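Local structure of multicopper oxidase (Uncultured bacterium, 4E9X) at residues G34-V39 / F295-S300; K138-M143 / V189-F194. The protein probably couples the one-electron oxidation of substrates at a mononuclear copper to the reduction of dioxygen to water at a cluster of further copper ions. All blocks are in the same frame, centred on the assembly; numbering follows the deposited sequence.

Interaction 1: G34-V39 / F295-S300; sequences GPLIHV and FFYSES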
ATOM      1  N   GLY A  34      11.722   2.708  21.577  1.00  9.16           N
ATOM      2  CA  GLY A  34      13.052   2.746  22.157  1.00  9.15           C
ATOM      3  C   GLY A  34      13.545   4.197  22.210  1.00  8.48           C
ATOM      4  O   GLY A  34      12.953   5.144  21.658  1.00  8.54           O
ATOM      5  N   PRO A  35      14.689   4.397  22.884  1.00  8.69           N
ATOM      6  CA  PRO A  35      15.302   5.737  22.997  1.00  9.35           C
ATOM      7  C   PRO A  35      15.559   6.375  21.641  1.00  8.60           C
ATOM      8  O   PRO A  35      15.886   5.735  20.633  1.00  8.90           O
ATOM      9  CB  PRO A  35      16.620   5.467  23.725  1.00  9.93           C
ATOM     10  CG  PRO A  35      16.320   4.207  24.478  1.00 15.20           C
ATOM     11  CD  PRO A  35      15.493   3.336  23.554  1.00  9.79           C
ATOM     12  N   LEU A  36      15.375   7.698  21.624  1.00  7.87           N
ATOM     13  CA  LEU A  36      15.757   8.457  20.460  1.00  8.34           C
ATOM     14  C   LEU A  36      17.281   8.561  20.390  1.00  8.70           C
ATOM     15  O   LEU A  36      17.940   8.972  21.363  1.00  9.77           O
ATOM     16  CB  LEU A  36      15.202   9.897  20.581  1.00  9.62           C
ATOM     17  CG  LEU A  36      15.771  10.942  19.598  1.00  9.05           C
ATOM     18  CD1 LEU A  36      15.388  10.648  18.142  1.00 10.69           C
ATOM     19  CD2 LEU A  36      15.223  12.333  19.994  1.00  9.90           C
ATOM     20  N   ILE A  37      17.875   8.279  19.235  1.00  8.69           N
ATOM     21  CA  ILE A  37      19.296   8.524  18.981  1.00  8.40           C
ATOM     22  C   ILE A  37      19.340   9.625  17.936  1.00  9.12           C
ATOM     23  O   ILE A  37      18.758   9.486  16.861  1.00  9.89           O
ATOM     24  CB  ILE A  37      20.030   7.231  18.544  1.00  9.68           C
ATOM     25  CG1 ILE A  37      19.927   6.142  19.581  1.00 12.14           C
ATOM     26  CG2 ILE A  37      21.466   7.595  18.167  1.00 11.49           C
ATOM     27  CD1 ILE A  37      20.469   4.774  19.109  1.00 12.73           C
ATOM     28  N   HIS A  38      19.985  10.716  18.250  1.00  9.16           N
ATOM     29  CA  HIS A  38      19.996  11.909  17.399  1.00  9.08           C
ATOM     30  C   HIS A  38      21.450  12.315  17.233  1.00  9.17           C
ATOM     31  O   HIS A  38      22.113  12.686  18.207  1.00 10.65           O
ATOM     32  CB  HIS A  38      19.134  13.008  18.046  1.00 10.14           C
ATOM     33  CG  HIS A  38      18.863  14.152  17.145  1.00 10.43           C
ATOM     34  ND1 HIS A  38      18.234  15.318  17.577  1.00 11.52           N
ATOM     35  CD2 HIS A  38      19.059  14.351  15.803  1.00 11.10           C
ATOM     36  CE1 HIS A  38      18.086  16.138  16.536  1.00 12.18           C
ATOM     37  NE2 HIS A  38      18.574  15.614  15.470  1.00 11.97           N
ATOM     38  N   VAL A  39      21.958  12.225  16.018  1.00  9.94           N
ATOM     39  CA  VAL A  39      23.365  12.511  15.728  1.00 10.44           C
ATOM     40  C   VAL A  39      23.459  13.365  14.483  1.00 10.63           C
ATOM     41  O   VAL A  39      22.426  13.645  13.844  1.00 10.80           O
ATOM     42  CB  VAL A  39      24.164  11.208  15.590  1.00  9.59           C
ATOM     43  CG1 VAL A  39      24.056  10.337  16.850  1.00 11.39           C
ATOM     44  CG2 VAL A  39      23.792  10.348  14.377  1.00 11.30           C
ATOM     45  N   PHE A 295       5.444  13.112  23.886  1.00  8.19           N
ATOM     46  CA  PHE A 295       4.865  11.884  23.342  1.00  8.04           C
ATOM     47  C   PHE A 295       5.329  11.623  21.915  1.00  8.45           C
ATOM     48  O   PHE A 295       5.327  10.476  21.489  1.00  8.37           O
ATOM     49  CB  PHE A 295       3.338  12.001  23.401  1.00  9.25           C
ATOM     50  CG  PHE A 295       2.655  10.731  22.846  1.00  8.42           C
ATOM     51  CD1 PHE A 295       2.593   9.564  23.573  1.00  9.47           C
ATOM     52  CD2 PHE A 295       2.118  10.760  21.564  1.00  8.50           C
ATOM     53  CE1 PHE A 295       1.997   8.412  23.031  1.00  9.64           C
ATOM     54  CE2 PHE A 295       1.529   9.643  21.006  1.00  8.69           C
ATOM     55  CZ  PHE A 295       1.473   8.475  21.742  1.00  9.62           C
ATOM     56  N   PHE A 296       5.692  12.669  21.176  1.00  8.02           N
ATOM     57  CA  PHE A 296       6.225  12.508  19.824  1.00  8.03           C
ATOM     58  C   PHE A 296       7.696  12.871  19.758  1.00  7.47           C
ATOM     59  O   PHE A 296       8.228  13.164  18.685  1.00  7.97           O
ATOM     60  CB  PHE A 296       5.438  13.389  18.815  1.00  8.88           C
ATOM     61  CG  PHE A 296       3.945  13.142  18.807  1.00  8.07           C
ATOM     62  CD1 PHE A 296       3.431  12.020  18.154  1.00  9.11           C
ATOM     63  CD2 PHE A 296       3.050  14.003  19.451  1.00  9.24           C
ATOM     64  CE1 PHE A 296       2.064  11.786  18.101  1.00  8.44           C
ATOM     65  CE2 PHE A 296       1.661  13.765  19.386  1.00  9.03           C
ATOM     66  CZ  PHE A 296       1.167  12.648  18.734  1.00  9.69           C
ATOM     67  N   TYR A 297       8.378  12.803  20.931  1.00  8.16           N
ATOM     68  CA  TYR A 297       9.820  13.097  21.024  1.00  8.26           C
ATOM     69  C   TYR A 297      10.140  14.541  20.692  1.00  8.42           C
ATOM     70  O   TYR A 297      11.298  14.921  20.503  1.00  9.18           O
ATOM     71  CB  TYR A 297      10.684  12.123  20.222  1.00  8.88           C
ATOM     72  CG  TYR A 297      11.145  10.894  20.950  1.00  8.18           C
ATOM     73  CD1 TYR A 297      11.702  10.939  22.217  1.00  8.60           C
ATOM     74  CD2 TYR A 297      11.075   9.652  20.312  1.00  8.11           C
ATOM     75  CE1 TYR A 297      12.145   9.774  22.884  1.00  8.75           C
ATOM     76  CE2 TYR A 297      11.502   8.488  20.947  1.00  8.37           C
ATOM     77  CZ  TYR A 297      12.040   8.556  22.221  1.00  8.60           C
ATOM     78  OH  TYR A 297      12.472   7.433  22.895  1.00  9.19           O
ATOM     79  N   SER A 298       9.139  15.460  20.668  1.00  8.81           N
ATOM     80  CA  SER A 298       9.442  16.823  20.177  1.00  9.10           C
ATOM     81  C   SER A 298      10.308  17.606  21.129  1.00  8.79           C
ATOM     82  O   SER A 298      11.033  18.456  20.698  1.00 10.22           O
ATOM     83  CB  SER A 298       8.125  17.594  19.987  1.00  9.47           C
ATOM     84  OG  SER A 298       7.319  16.987  18.993  1.00 10.67           O
ATOM     85  N   GLU A 299      10.222  17.302  22.432  1.00  9.38           N
ATOM     86  CA  GLU A 299      11.132  18.022  23.358  1.00 10.25           C
ATOM     87  C   GLU A 299      12.526  17.415  23.262  1.00  9.74           C
ATOM     88  O   GLU A 299      13.528  18.139  23.142  1.00 11.47           O
ATOM     89  CB  GLU A 299      10.586  17.977  24.789  1.00 10.19           C
ATOM     90  CG  GLU A 299       9.262  18.757  24.880  1.00 12.84           C
ATOM     91  CD  GLU A 299       9.391  20.207  24.408  1.00 17.70           C
ATOM     92  OE1 GLU A 299      10.376  20.968  24.617  1.00 19.89           O
ATOM     93  OE2 GLU A 299       8.460  20.687  23.735  1.00 25.54           O
ATOM     94  N   SER A 300      12.640  16.087  23.261  1.00  9.24           N
ATOM     95  CA  SER A 300      13.979  15.479  23.131  1.00  9.92           C
ATOM     96  C   SER A 300      14.675  15.924  21.850  1.00 10.16           C
ATOM     97  O   SER A 300      15.907  16.069  21.910  1.00 11.27           O
ATOM     98  CB  SER A 300      13.872  13.945  23.082  1.00 10.61           C
ATOM     99  OG  SER A 300      13.260  13.444  24.259  1.00 10.33           O
TER
HETATM  100  O   HOH W   1      17.916  15.611  20.147  1.00 13.85           O
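G34 meets Y297 through its carbonyl: Y297 OH donates a hydrogen bond to G34 O at 2.6 Å, the hydroxyl standing 38° out of the carbonyl plane. The same hydroxyl lies 3.3 Å from P35 CA. One residue on, where strand 36-40 begins, L36 supplies the apolar half of the contact. Its CB sits over the middle of the phenol, 3.7 Å from the centroid of the Y297 ring and 9° off the ring normal, the geometry of a CH-pi contact. L36 CG lies anti to the backbone N (chi1 167°), and beyond it the CD2 branch reaches S300 CB at 3.7 Å. H38 closes the contact through one water that lies 2.6 Å from H38 ND1 and donates a hydrogen bond to S300 O; H38 NE2 is hydrogen-bonded to D125 OD1. An alanine in place of Y297 would probably leave G34 O without this donor and open a gap beneath L36 CB. The ring is thus held by a polar bond at its OH and by L36 over a face, so the loop that follows strand 270-275 packs on strand 36-40. All five touching residues are buried. Around them, F313 meets the Y297 ring edge-to-face, and L36 also packs on I123 of strand 119-125 and on I141 of strand 138-147. Strand 36-40 itself runs between strands 119-125 and 306-308 in a mixed sheet, with Y297 and S300 of the 295-300 loop against L36.

Interaction 2: K138-M143 / V189-F194; sequences KDVIMM and VKIRFF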
ATOM      1  N   LYS A 138       8.814  22.712  15.171  1.00 10.68           N
ATOM      2  CA  LYS A 138       8.460  21.545  15.984  1.00  9.99           C
ATOM      3  C   LYS A 138       8.690  20.294  15.140  1.00  9.13           C
ATOM      4  O   LYS A 138       8.247  20.286  13.988  1.00 11.09           O
ATOM      5  CB  LYS A 138       6.995  21.619  16.380  1.00 11.70           C
ATOM      6  CG  LYS A 138       6.611  20.558  17.431  1.00 13.12           C
ATOM      7  CD  LYS A 138       5.100  20.545  17.614  1.00 15.52           C
ATOM      8  CE  LYS A 138       4.525  21.901  18.061  1.00 18.86           C
ATOM      9  NZ  LYS A 138       5.226  22.330  19.307  1.00 21.96           N
ATOM     10  N   ASP A 139       9.373  19.320  15.701  1.00  9.13           N
ATOM     11  CA  ASP A 139       9.724  18.058  15.033  1.00  9.09           C
ATOM     12  C   ASP A 139       9.023  16.960  15.768  1.00  8.17           C
ATOM     13  O   ASP A 139       9.033  16.971  17.011  1.00 10.03           O
ATOM     14  CB  ASP A 139      11.267  17.968  15.025  1.00  9.68           C
ATOM     15  CG  ASP A 139      11.856  16.954  14.085  1.00  9.94           C
ATOM     16  OD1 ASP A 139      11.147  16.179  13.428  1.00 10.60           O
ATOM     17  OD2 ASP A 139      13.115  16.953  14.013  1.00 12.93           O
ATOM     18  N   VAL A 140       8.371  16.061  15.046  1.00  7.96           N
ATOM     19  CA  VAL A 140       7.419  15.094  15.574  1.00  7.90           C
ATOM     20  C   VAL A 140       7.709  13.717  14.994  1.00  7.90           C
ATOM     21  O   VAL A 140       7.750  13.559  13.788  1.00  9.55           O
ATOM     22  CB  VAL A 140       5.998  15.540  15.138  1.00  8.17           C
ATOM     23  CG1 VAL A 140       4.888  14.556  15.503  1.00  9.03           C
ATOM     24  CG2 VAL A 140       5.691  16.941  15.731  1.00  9.96           C
ATOM     25  N   ILE A 141       7.851  12.738  15.878  1.00  7.05           N
ATOM     26  CA  ILE A 141       8.053  11.331  15.467  1.00  6.98           C
ATOM     27  C   ILE A 141       6.793  10.566  15.709  1.00  6.79           C
ATOM     28  O   ILE A 141       6.274  10.570  16.835  1.00  7.32           O
ATOM     29  CB  ILE A 141       9.247  10.746  16.245  1.00  7.58           C
ATOM     30  CG1 ILE A 141      10.577  11.263  15.626  1.00  7.58           C
ATOM     31  CG2 ILE A 141       9.227   9.208  16.300  1.00  7.53           C
ATOM     32  CD1 ILE A 141      11.815  10.997  16.456  1.00  8.72           C
ATOM     33  N   MET A 142       6.310   9.862  14.689  1.00  6.75           N
ATOM     34  CA  MET A 142       5.126   8.993  14.767  1.00  7.19           C
ATOM     35  C   MET A 142       5.456   7.597  14.253  1.00  7.04           C
ATOM     36  O   MET A 142       5.574   7.377  13.033  1.00  7.25           O
ATOM     37  CB  MET A 142       3.949   9.546  13.940  1.00  7.86           C
ATOM     38  CG  MET A 142       3.428  10.871  14.554  1.00  8.46           C
ATOM     39  SD  MET A 142       1.855  11.271  13.800  1.00 12.92           S
ATOM     40  CE  MET A 142       1.529  12.929  14.392  1.00 12.61           C
ATOM     41  N   MET A 143       5.602   6.633  15.184  1.00  7.40           N
ATOM     42  CA  MET A 143       5.980   5.260  14.784  1.00  7.27           C
ATOM     43  C   MET A 143       4.755   4.392  14.937  1.00  7.20           C
ATOM     44  O   MET A 143       4.242   4.200  16.073  1.00  7.81           O
ATOM     45  CB  MET A 143       7.109   4.769  15.717  1.00  7.68           C
ATOM     46  CG  MET A 143       8.323   5.710  15.667  1.00  9.08           C
ATOM     47  SD  MET A 143       9.821   5.054  16.473  1.00  9.31           S
ATOM     48  CE  MET A 143      10.345   3.858  15.247  1.00 10.48           C
ATOM     49  N   VAL A 189       5.577  22.520  11.245  1.00  8.66           N
ATOM     50  CA  VAL A 189       5.689  21.221  11.949  1.00  8.35           C
ATOM     51  C   VAL A 189       6.277  20.187  10.972  1.00  7.84           C
ATOM     52  O   VAL A 189       5.707  19.962   9.920  1.00  8.40           O
ATOM     53  CB  VAL A 189       4.339  20.765  12.469  1.00  8.23           C
ATOM     54  CG1 VAL A 189       4.494  19.491  13.316  1.00 10.02           C
ATOM     55  CG2 VAL A 189       3.659  21.864  13.314  1.00 10.72           C
ATOM     56  N   LYS A 190       7.392  19.569  11.381  1.00  8.21           N
ATOM     57  CA  LYS A 190       7.936  18.446  10.594  1.00  8.07           C
ATOM     58  C   LYS A 190       7.403  17.182  11.256  1.00  7.92           C
ATOM     59  O   LYS A 190       7.612  17.023  12.472  1.00  8.63           O
ATOM     60  CB  LYS A 190       9.465  18.525  10.608  1.00  9.30           C
ATOM     61  CG  LYS A 190      10.114  17.283   9.959  1.00  9.57           C
ATOM     62  CD  LYS A 190      11.641  17.480   9.911  1.00 11.41           C
ATOM     63  CE  LYS A 190      12.383  16.432   9.175  1.00 11.83           C
ATOM     64  NZ  LYS A 190      12.248  16.495   7.689  1.00 10.54           N
ATOM     65  N   ILE A 191       6.728  16.315  10.496  1.00  7.40           N
ATOM     66  CA  ILE A 191       6.280  15.021  11.035  1.00  7.57           C
ATOM     67  C   ILE A 191       7.034  13.918  10.286  1.00  6.71           C
ATOM     68  O   ILE A 191       7.067  13.929   9.054  1.00  7.79           O
ATOM     69  CB  ILE A 191       4.769  14.856  10.956  1.00  7.72           C
ATOM     70  CG1 ILE A 191       4.095  16.013  11.741  1.00  9.90           C
ATOM     71  CG2 ILE A 191       4.363  13.516  11.536  1.00  9.33           C
ATOM     72  CD1 ILE A 191       2.870  16.526  11.098  1.00 26.86           C
ATOM     73  N   ARG A 192       7.576  13.009  11.067  1.00  6.81           N
ATOM     74  CA  ARG A 192       8.302  11.840  10.537  1.00  7.16           C
ATOM     75  C   ARG A 192       7.460  10.616  10.851  1.00  6.39           C
ATOM     76  O   ARG A 192       7.336  10.247  12.033  1.00  7.46           O
ATOM     77  CB  ARG A 192       9.667  11.761  11.216  1.00  7.76           C
ATOM     78  CG  ARG A 192      10.514  13.032  11.023  1.00  8.10           C
ATOM     79  CD  ARG A 192      11.772  12.948  11.846  1.00  8.90           C
ATOM     80  NE  ARG A 192      12.515  14.202  12.028  1.00  8.17           N
ATOM     81  CZ  ARG A 192      13.696  14.415  11.484  1.00  8.62           C
ATOM     82  NH1 ARG A 192      14.298  13.603  10.607  1.00  9.23           N
ATOM     83  NH2 ARG A 192      14.319  15.559  11.804  1.00  9.89           N
ATOM     84  N   PHE A 193       6.911   9.994   9.800  1.00  6.94           N
ATOM     85  CA  PHE A 193       6.116   8.776   9.941  1.00  7.13           C
ATOM     86  C   PHE A 193       7.008   7.538   9.753  1.00  6.20           C
ATOM     87  O   PHE A 193       7.806   7.527   8.811  1.00  7.41           O
ATOM     88  CB  PHE A 193       5.024   8.691   8.855  1.00  7.27           C
ATOM     89  CG  PHE A 193       4.010   9.819   8.847  1.00  6.44           C
ATOM     90  CD1 PHE A 193       3.177  10.054   9.955  1.00  7.86           C
ATOM     91  CD2 PHE A 193       3.829  10.586   7.735  1.00  9.36           C
ATOM     92  CE1 PHE A 193       2.217  11.052   9.921  1.00  7.92           C
ATOM     93  CE2 PHE A 193       2.879  11.620   7.712  1.00 10.13           C
ATOM     94  CZ  PHE A 193       2.024  11.817   8.793  1.00  8.56           C
ATOM     95  N   PHE A 194       6.788   6.536  10.588  1.00  6.57           N
ATOM     96  CA  PHE A 194       7.534   5.279  10.458  1.00  7.12           C
ATOM     97  C   PHE A 194       6.586   4.097  10.425  1.00  6.65           C
ATOM     98  O   PHE A 194       5.701   3.989  11.309  1.00  7.37           O
ATOM     99  CB  PHE A 194       8.472   5.048  11.656  1.00  7.27           C
ATOM    100  CG  PHE A 194       9.472   6.107  12.012  1.00  6.56           C
ATOM    101  CD1 PHE A 194      10.827   5.809  12.040  1.00  6.99           C
ATOM    102  CD2 PHE A 194       9.075   7.400  12.387  1.00  7.46           C
ATOM    103  CE1 PHE A 194      11.783   6.740  12.467  1.00  7.57           C
ATOM    104  CE2 PHE A 194       9.985   8.338  12.840  1.00  7.36           C
ATOM    105  CZ  PHE A 194      11.336   7.991  12.903  1.00  8.09           C
TER
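Two neighbouring parallel strands of a cupredoxin-like beta-sandwich domain, 138-147 and 187-195, pair here in a six-stranded mixed sheet, their segment axes 4.7 Å apart and 17° from parallel. Five backbone hydrogen bonds form the ladder, beginning with K190 N to K138 O and ending with F194 N to M142 O; R192 N to V140 O, at 2.8 Å, lies midway. On the face bearing V140 and M142, V140 CG2 packs on V189 CG1 at 3.7 Å, and M142 SD comes to the edge of the F193 ring, 3.9 Å from CE1, in a Met-aromatic contact. The other face carries I141, whose CG2 touches F194 CE2 at 3.6 Å, and M143, whose CG lies over a face of the F194 ring. That face also holds a salt bridge. R192 has CG anti to its carbonyl carbon (chi1 -58°) and a chain extended to NE, and its guanidinium presents NE and NH2 side-on to D139, carboxylate and guanidinium planes 26° apart. K190 CE covers one guanidinium face, while K190 NZ pairs with D238 and E133. Both carboxylate oxygens use their syn lone pairs, D139 OD1 receiving R192 NE at 2.8 Å and D139 OD2 receiving R192 NH2 at 2.9 Å.

Overall arrangement
From the N terminus, the chain first lays down 34-39 in the sheet that also holds strands 60-62, 101-104 and 119-125. It then enters the second domain, where 138-143 is joined by 189-194 after 45 intervening residues, the local closure of interaction 2. Interaction 1 closes last, when 295-300 returns to 34-39 across 255 residues; interaction 2 is therefore nested inside its loop. Their centres are about 10 Å apart and they touch directly: S298 OG lies 2.6 Å from D139 O and F296 O lies 2.9 Å from I141 N, both probable hydrogen bonds. The late loop thus ties strand 138-147 to strand 36-40, joining the two domains.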